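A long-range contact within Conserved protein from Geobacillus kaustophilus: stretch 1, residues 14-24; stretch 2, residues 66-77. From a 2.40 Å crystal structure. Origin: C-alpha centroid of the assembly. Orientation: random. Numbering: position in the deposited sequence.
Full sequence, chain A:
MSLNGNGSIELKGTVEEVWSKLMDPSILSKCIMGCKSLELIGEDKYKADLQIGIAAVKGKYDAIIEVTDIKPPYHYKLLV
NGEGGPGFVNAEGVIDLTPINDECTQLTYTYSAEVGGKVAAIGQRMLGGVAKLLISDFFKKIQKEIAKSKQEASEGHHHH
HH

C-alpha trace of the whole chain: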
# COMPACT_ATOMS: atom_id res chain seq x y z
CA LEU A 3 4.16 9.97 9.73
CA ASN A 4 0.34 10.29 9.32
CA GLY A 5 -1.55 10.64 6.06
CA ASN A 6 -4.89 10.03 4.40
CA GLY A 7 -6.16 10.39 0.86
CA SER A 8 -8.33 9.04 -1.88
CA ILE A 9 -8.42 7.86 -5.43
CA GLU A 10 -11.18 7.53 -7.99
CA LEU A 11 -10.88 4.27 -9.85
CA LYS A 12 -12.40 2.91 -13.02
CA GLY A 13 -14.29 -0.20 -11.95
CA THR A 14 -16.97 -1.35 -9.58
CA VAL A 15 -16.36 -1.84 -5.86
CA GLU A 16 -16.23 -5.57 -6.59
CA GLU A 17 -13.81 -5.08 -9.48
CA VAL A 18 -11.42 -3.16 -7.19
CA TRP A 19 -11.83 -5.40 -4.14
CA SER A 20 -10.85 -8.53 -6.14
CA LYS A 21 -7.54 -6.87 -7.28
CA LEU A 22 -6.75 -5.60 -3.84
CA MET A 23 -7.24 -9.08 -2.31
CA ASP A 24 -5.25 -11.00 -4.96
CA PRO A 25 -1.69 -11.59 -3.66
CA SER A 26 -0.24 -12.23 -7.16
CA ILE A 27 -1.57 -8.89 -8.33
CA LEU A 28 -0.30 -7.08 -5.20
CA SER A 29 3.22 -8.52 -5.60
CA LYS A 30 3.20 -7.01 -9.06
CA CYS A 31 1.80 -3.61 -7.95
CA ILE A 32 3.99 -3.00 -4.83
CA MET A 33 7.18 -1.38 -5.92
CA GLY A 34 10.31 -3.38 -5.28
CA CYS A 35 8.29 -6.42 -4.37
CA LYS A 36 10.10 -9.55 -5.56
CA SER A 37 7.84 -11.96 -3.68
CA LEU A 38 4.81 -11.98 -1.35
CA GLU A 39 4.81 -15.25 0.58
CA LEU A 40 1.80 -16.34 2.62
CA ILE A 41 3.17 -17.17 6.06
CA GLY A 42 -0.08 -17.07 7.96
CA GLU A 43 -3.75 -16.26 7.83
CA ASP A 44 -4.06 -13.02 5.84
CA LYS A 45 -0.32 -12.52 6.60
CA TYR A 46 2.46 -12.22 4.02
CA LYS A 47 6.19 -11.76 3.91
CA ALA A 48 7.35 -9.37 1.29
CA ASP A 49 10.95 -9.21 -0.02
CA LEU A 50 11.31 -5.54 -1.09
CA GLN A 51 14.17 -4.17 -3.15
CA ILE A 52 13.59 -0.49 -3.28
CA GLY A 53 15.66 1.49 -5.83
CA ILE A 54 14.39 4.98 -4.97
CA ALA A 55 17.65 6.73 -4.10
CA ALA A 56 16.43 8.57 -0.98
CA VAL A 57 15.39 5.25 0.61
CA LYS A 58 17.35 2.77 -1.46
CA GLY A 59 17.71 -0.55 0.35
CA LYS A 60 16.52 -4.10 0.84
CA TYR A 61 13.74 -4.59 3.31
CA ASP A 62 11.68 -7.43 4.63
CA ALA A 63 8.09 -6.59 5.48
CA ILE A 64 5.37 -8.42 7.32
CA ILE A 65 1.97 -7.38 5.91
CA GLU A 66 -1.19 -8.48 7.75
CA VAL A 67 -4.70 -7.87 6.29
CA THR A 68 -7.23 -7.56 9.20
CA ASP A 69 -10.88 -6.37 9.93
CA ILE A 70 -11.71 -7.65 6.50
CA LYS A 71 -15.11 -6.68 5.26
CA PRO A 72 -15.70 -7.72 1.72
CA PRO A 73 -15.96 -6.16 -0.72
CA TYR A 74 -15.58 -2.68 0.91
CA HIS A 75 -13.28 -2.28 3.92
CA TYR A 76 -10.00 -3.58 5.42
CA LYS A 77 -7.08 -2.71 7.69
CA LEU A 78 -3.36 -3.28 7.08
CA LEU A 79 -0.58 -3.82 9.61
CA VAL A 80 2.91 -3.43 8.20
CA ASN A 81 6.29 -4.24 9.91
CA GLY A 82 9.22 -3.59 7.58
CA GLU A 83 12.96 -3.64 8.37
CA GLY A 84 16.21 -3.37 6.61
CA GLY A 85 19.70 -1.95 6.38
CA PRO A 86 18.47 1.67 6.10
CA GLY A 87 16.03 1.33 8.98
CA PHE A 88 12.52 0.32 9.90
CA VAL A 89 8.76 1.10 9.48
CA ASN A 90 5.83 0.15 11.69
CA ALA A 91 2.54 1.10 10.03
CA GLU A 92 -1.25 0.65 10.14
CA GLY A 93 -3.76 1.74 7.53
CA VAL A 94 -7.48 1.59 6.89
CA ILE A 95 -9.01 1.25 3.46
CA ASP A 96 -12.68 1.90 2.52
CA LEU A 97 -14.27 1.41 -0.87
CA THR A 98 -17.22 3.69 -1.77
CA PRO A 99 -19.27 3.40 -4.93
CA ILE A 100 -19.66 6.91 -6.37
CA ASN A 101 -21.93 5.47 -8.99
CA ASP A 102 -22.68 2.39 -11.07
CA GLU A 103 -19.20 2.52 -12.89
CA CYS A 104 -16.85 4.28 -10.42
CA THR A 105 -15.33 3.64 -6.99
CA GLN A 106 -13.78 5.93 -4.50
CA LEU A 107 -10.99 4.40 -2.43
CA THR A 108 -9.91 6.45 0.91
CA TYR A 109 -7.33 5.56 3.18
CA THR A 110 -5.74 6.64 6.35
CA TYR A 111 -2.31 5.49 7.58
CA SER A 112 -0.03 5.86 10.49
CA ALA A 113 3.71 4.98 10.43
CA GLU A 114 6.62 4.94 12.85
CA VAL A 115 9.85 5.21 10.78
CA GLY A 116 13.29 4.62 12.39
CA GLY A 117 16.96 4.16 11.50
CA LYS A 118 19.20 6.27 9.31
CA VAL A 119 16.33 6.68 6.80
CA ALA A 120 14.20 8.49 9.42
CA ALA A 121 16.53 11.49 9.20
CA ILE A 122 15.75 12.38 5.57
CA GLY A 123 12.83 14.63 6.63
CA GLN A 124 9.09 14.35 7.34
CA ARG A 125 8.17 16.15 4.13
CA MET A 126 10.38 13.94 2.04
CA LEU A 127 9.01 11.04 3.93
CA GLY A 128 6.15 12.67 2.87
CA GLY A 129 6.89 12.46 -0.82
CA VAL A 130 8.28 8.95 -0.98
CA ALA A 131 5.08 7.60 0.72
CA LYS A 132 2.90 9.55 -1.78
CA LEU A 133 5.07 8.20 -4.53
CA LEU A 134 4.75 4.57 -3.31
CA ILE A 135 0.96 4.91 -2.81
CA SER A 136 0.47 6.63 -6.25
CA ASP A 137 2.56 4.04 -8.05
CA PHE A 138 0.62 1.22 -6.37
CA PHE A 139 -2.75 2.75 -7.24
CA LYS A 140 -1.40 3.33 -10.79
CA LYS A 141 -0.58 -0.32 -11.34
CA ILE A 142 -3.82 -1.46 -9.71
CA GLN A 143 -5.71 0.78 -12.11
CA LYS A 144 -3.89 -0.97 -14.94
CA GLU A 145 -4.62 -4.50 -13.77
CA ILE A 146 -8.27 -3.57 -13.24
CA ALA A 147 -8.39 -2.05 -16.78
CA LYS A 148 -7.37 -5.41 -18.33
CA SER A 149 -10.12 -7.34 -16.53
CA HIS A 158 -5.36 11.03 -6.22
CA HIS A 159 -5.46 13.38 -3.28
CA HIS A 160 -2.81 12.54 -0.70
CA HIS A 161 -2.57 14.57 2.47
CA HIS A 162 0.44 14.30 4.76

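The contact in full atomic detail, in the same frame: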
# COMPACT_ATOMS: atom_id res chain seq x y z
N THR A 14 -16.05 -1.27 -10.71
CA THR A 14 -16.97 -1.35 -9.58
C THR A 14 -16.24 -1.74 -8.29
O THR A 14 -15.07 -2.18 -8.32
CB THR A 14 -18.09 -2.36 -9.82
OG1 THR A 14 -17.53 -3.67 -9.95
CG2 THR A 14 -18.94 -1.98 -11.07
N VAL A 15 -16.94 -1.57 -7.17
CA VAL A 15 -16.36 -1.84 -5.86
C VAL A 15 -15.83 -3.27 -5.86
O VAL A 15 -14.71 -3.51 -5.43
CB VAL A 15 -17.38 -1.66 -4.73
CG1 VAL A 15 -16.85 -2.28 -3.42
CG2 VAL A 15 -17.71 -0.18 -4.53
N GLU A 16 -16.64 -4.19 -6.36
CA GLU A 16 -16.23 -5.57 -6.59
C GLU A 16 -15.04 -5.72 -7.54
O GLU A 16 -14.22 -6.57 -7.35
CB GLU A 16 -17.44 -6.42 -7.06
CG GLU A 16 -17.10 -7.85 -7.55
CD GLU A 16 -16.38 -8.77 -6.51
OE1 GLU A 16 -16.46 -8.52 -5.29
OE2 GLU A 16 -15.75 -9.77 -6.93
N GLU A 17 -14.94 -4.91 -8.57
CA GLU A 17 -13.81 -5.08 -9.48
C GLU A 17 -12.50 -4.73 -8.77
O GLU A 17 -11.49 -5.43 -8.95
CB GLU A 17 -14.00 -4.28 -10.78
CG GLU A 17 -15.00 -4.99 -11.73
CD GLU A 17 -15.81 -4.06 -12.66
OE1 GLU A 17 -15.86 -2.82 -12.41
OE2 GLU A 17 -16.42 -4.58 -13.62
N VAL A 18 -12.55 -3.69 -7.94
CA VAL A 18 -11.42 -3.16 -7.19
C VAL A 18 -11.06 -4.09 -6.05
O VAL A 18 -9.91 -4.49 -5.91
CB VAL A 18 -11.72 -1.73 -6.67
CG1 VAL A 18 -10.58 -1.17 -5.83
CG2 VAL A 18 -12.04 -0.82 -7.89
N TRP A 19 -12.06 -4.48 -5.26
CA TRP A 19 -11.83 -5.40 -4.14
C TRP A 19 -11.11 -6.72 -4.56
O TRP A 19 -10.17 -7.17 -3.87
CB TRP A 19 -13.13 -5.69 -3.42
CG TRP A 19 -12.96 -6.62 -2.29
CD1 TRP A 19 -13.06 -8.01 -2.32
CD2 TRP A 19 -12.66 -6.26 -0.94
NE1 TRP A 19 -12.83 -8.51 -1.06
CE2 TRP A 19 -12.59 -7.47 -0.19
CE3 TRP A 19 -12.43 -5.04 -0.28
CZ2 TRP A 19 -12.31 -7.49 1.18
CZ3 TRP A 19 -12.20 -5.06 1.08
CH2 TRP A 19 -12.12 -6.27 1.80
N SER A 20 -11.51 -7.31 -5.68
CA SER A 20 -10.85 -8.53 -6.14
C SER A 20 -9.37 -8.34 -6.57
O SER A 20 -8.61 -9.30 -6.47
CB SER A 20 -11.61 -9.21 -7.29
OG SER A 20 -11.24 -8.61 -8.51
N LYS A 21 -8.98 -7.14 -7.02
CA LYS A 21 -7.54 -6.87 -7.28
C LYS A 21 -6.78 -6.67 -5.99
O LYS A 21 -5.68 -7.21 -5.80
CB LYS A 21 -7.31 -5.67 -8.21
CG LYS A 21 -7.68 -5.93 -9.67
CD LYS A 21 -7.05 -7.19 -10.25
CE LYS A 21 -7.84 -7.70 -11.50
NZ LYS A 21 -7.21 -8.93 -12.16
N LEU A 22 -7.39 -5.91 -5.08
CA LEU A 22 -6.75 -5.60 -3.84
C LEU A 22 -6.54 -6.83 -2.94
O LEU A 22 -5.69 -6.82 -2.04
CB LEU A 22 -7.57 -4.52 -3.13
CG LEU A 22 -7.59 -3.11 -3.72
CD1 LEU A 22 -8.59 -2.29 -2.98
CD2 LEU A 22 -6.18 -2.44 -3.66
N MET A 23 -7.33 -7.88 -3.15
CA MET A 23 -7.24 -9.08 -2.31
C MET A 23 -6.48 -10.22 -2.99
O MET A 23 -6.31 -11.29 -2.40
CB MET A 23 -8.64 -9.55 -1.88
CG MET A 23 -9.35 -8.60 -0.98
SD MET A 23 -8.58 -8.35 0.63
CE MET A 23 -9.45 -9.69 1.38
N ASP A 24 -5.97 -9.98 -4.19
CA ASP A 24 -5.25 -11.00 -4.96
C ASP A 24 -3.74 -10.90 -4.76
O ASP A 24 -3.12 -10.03 -5.38
CB ASP A 24 -5.55 -10.77 -6.43
CG ASP A 24 -5.24 -11.97 -7.30
OD1 ASP A 24 -4.39 -12.83 -6.93
OD2 ASP A 24 -5.86 -12.04 -8.38
N GLU A 66 0.05 -7.82 7.32
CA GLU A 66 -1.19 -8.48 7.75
C GLU A 66 -2.48 -7.71 7.35
O GLU A 66 -2.65 -6.56 7.71
CB GLU A 66 -1.21 -8.73 9.26
CG GLU A 66 -2.29 -9.78 9.61
CD GLU A 66 -2.47 -10.03 11.11
OE1 GLU A 66 -3.39 -10.85 11.51
OE2 GLU A 66 -1.70 -9.41 11.90
N VAL A 67 -3.35 -8.37 6.60
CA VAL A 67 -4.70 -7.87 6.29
C VAL A 67 -5.70 -8.25 7.41
O VAL A 67 -5.92 -9.41 7.65
CB VAL A 67 -5.18 -8.39 4.90
CG1 VAL A 67 -6.34 -7.57 4.36
CG2 VAL A 67 -4.04 -8.33 3.88
N THR A 68 -6.26 -7.28 8.14
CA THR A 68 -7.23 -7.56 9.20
C THR A 68 -8.58 -6.79 9.01
O THR A 68 -8.71 -6.01 8.07
CB THR A 68 -6.63 -7.22 10.55
OG1 THR A 68 -6.51 -5.80 10.67
CG2 THR A 68 -5.26 -7.80 10.68
N ASP A 69 -9.56 -7.03 9.90
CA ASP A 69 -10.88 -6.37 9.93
C ASP A 69 -11.51 -6.40 8.54
O ASP A 69 -12.02 -5.44 8.04
CB ASP A 69 -10.72 -4.93 10.47
CG ASP A 69 -12.03 -4.31 10.99
OD1 ASP A 69 -12.92 -5.03 11.48
OD2 ASP A 69 -12.16 -3.06 10.93
N ILE A 70 -11.44 -7.55 7.90
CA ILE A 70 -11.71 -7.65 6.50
C ILE A 70 -13.19 -7.72 6.26
O ILE A 70 -13.84 -8.70 6.70
CB ILE A 70 -11.14 -8.91 5.93
CG1 ILE A 70 -9.59 -8.95 6.06
CG2 ILE A 70 -11.61 -9.03 4.51
CD1 ILE A 70 -8.87 -10.17 5.34
N LYS A 71 -13.72 -6.72 5.55
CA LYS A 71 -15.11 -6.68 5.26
C LYS A 71 -15.68 -6.58 3.85
O LYS A 71 -15.76 -5.50 3.33
CB LYS A 71 -15.81 -5.60 6.09
CG LYS A 71 -15.69 -5.69 7.62
CD LYS A 71 -16.11 -4.35 8.22
CE LYS A 71 -15.83 -4.26 9.67
NZ LYS A 71 -16.05 -5.63 10.24
N PRO A 72 -15.83 -7.69 3.14
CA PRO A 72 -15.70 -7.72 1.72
C PRO A 72 -17.07 -7.13 1.25
O PRO A 72 -18.07 -7.12 2.03
CB PRO A 72 -15.74 -9.22 1.37
CG PRO A 72 -15.39 -9.92 2.67
CD PRO A 72 -15.85 -9.03 3.76
N PRO A 73 -17.11 -6.54 0.05
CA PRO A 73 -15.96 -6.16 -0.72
C PRO A 73 -15.60 -4.64 -0.48
O PRO A 73 -15.19 -3.96 -1.41
CB PRO A 73 -16.51 -6.37 -2.13
CG PRO A 73 -17.92 -5.68 -2.01
CD PRO A 73 -18.38 -6.16 -0.64
N TYR A 74 -15.69 -4.13 0.75
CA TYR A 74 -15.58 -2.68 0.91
C TYR A 74 -14.63 -2.09 1.97
O TYR A 74 -14.41 -0.90 1.99
CB TYR A 74 -16.99 -2.07 1.16
CG TYR A 74 -17.56 -2.51 2.49
CD1 TYR A 74 -18.28 -3.72 2.60
CD2 TYR A 74 -17.37 -1.74 3.63
CE1 TYR A 74 -18.79 -4.13 3.83
CE2 TYR A 74 -17.87 -2.15 4.86
CZ TYR A 74 -18.58 -3.35 4.95
OH TYR A 74 -19.06 -3.78 6.19
N HIS A 75 -14.12 -2.86 2.90
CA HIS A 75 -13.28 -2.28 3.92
C HIS A 75 -12.20 -3.26 4.40
O HIS A 75 -12.48 -4.42 4.60
CB HIS A 75 -14.13 -1.86 5.08
CG HIS A 75 -13.36 -1.62 6.34
ND1 HIS A 75 -12.99 -0.36 6.76
CD2 HIS A 75 -12.88 -2.48 7.27
CE1 HIS A 75 -12.33 -0.45 7.90
NE2 HIS A 75 -12.28 -1.73 8.25
N TYR A 76 -10.96 -2.80 4.60
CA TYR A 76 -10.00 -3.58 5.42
C TYR A 76 -8.97 -2.72 6.13
O TYR A 76 -8.91 -1.50 5.94
CB TYR A 76 -9.34 -4.68 4.61
CG TYR A 76 -8.58 -4.17 3.43
CD1 TYR A 76 -9.25 -3.76 2.24
CD2 TYR A 76 -7.19 -4.05 3.47
CE1 TYR A 76 -8.54 -3.28 1.12
CE2 TYR A 76 -6.46 -3.58 2.38
CZ TYR A 76 -7.13 -3.18 1.21
OH TYR A 76 -6.39 -2.73 0.14
N LYS A 77 -8.20 -3.36 7.03
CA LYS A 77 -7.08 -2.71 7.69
C LYS A 77 -5.80 -3.43 7.35
O LYS A 77 -5.82 -4.61 7.06
CB LYS A 77 -7.31 -2.64 9.19
CG LYS A 77 -8.52 -1.82 9.53
CD LYS A 77 -8.63 -1.61 11.06
CE LYS A 77 -9.59 -0.48 11.47
NZ LYS A 77 -10.16 -0.82 12.85

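How do the two backbones face each other? Residues 15-22 form a helix, and the second stretch folds back on itself, with T68 and K77 exchanging two backbone hydrogen bonds of 2.9 Å (N to O in each direction) and K71 N bonding to H75 O at 2.8 Å. The axes of the helix and of strand 75-77 differ in direction by 25° and come no closer than 11.2 Å, so side chains must fill the space between them. The approach is tightest at the turn, where the CA atoms of W19 and P73 lie 5.4 Å apart. No hydrogen bond crosses the interface; packing alone joins the two stretches here.

What happens at the start of the helix? T14 stays out of reach of the turn but caps the helix, its OG1 accepting from E17 N at 3.2 Å. One residue on, V15 points toward the turn and sets CG1 3.1 Å from P73 O, a close approach without a donor, and 3.8 Å from P73 CG. The CA-to-CB bond of E16 points sideways, yet the side chain bends so that OE1 comes 3.8 Å from P73 CB.

Why does W19 dominate the contact? Its indole packs against the turn, and the other stretch covers 125 Å² of the residue, the largest share of any. P73 CA sits 3.4 Å from the centroid of the five-membered ring, and P72 CA 3.8 Å from that of the six-membered ring, both over the face. These are CH-pi contacts, in which slightly polarized C-H groups meet the electron-rich ring. The peptide bond before P73 is cis. At the ring edge, W19 CZ2 touches I70 CG2 at 3.7 Å and W19 CH2 lies 3.4 Å from H75 O. Y76 also packs against the indole, with W19 CZ3 3.4 Å from Y76 CD1 and the ring planes at 78°, an oblique pairing.

How does the end of the stretch complete the packing? L22 points toward the second stretch and meets Y76 near the plane of its ring; L22 CD1 is 4.2 Å from Y76 CE1, and L22 CD2 is 3.8 Å from Y76 OH. M23 starts sideways, but its m, m, m conformation brings the thioether closer: M23 CE lies 3.9 Å from I70 CG2, and M23 SD is 4.4 Å from V67 CG1. The same sulfur is 5.0 Å from the centroid of the Y76 ring, a sulfur-aromatic contact. D24 then leaves the interface.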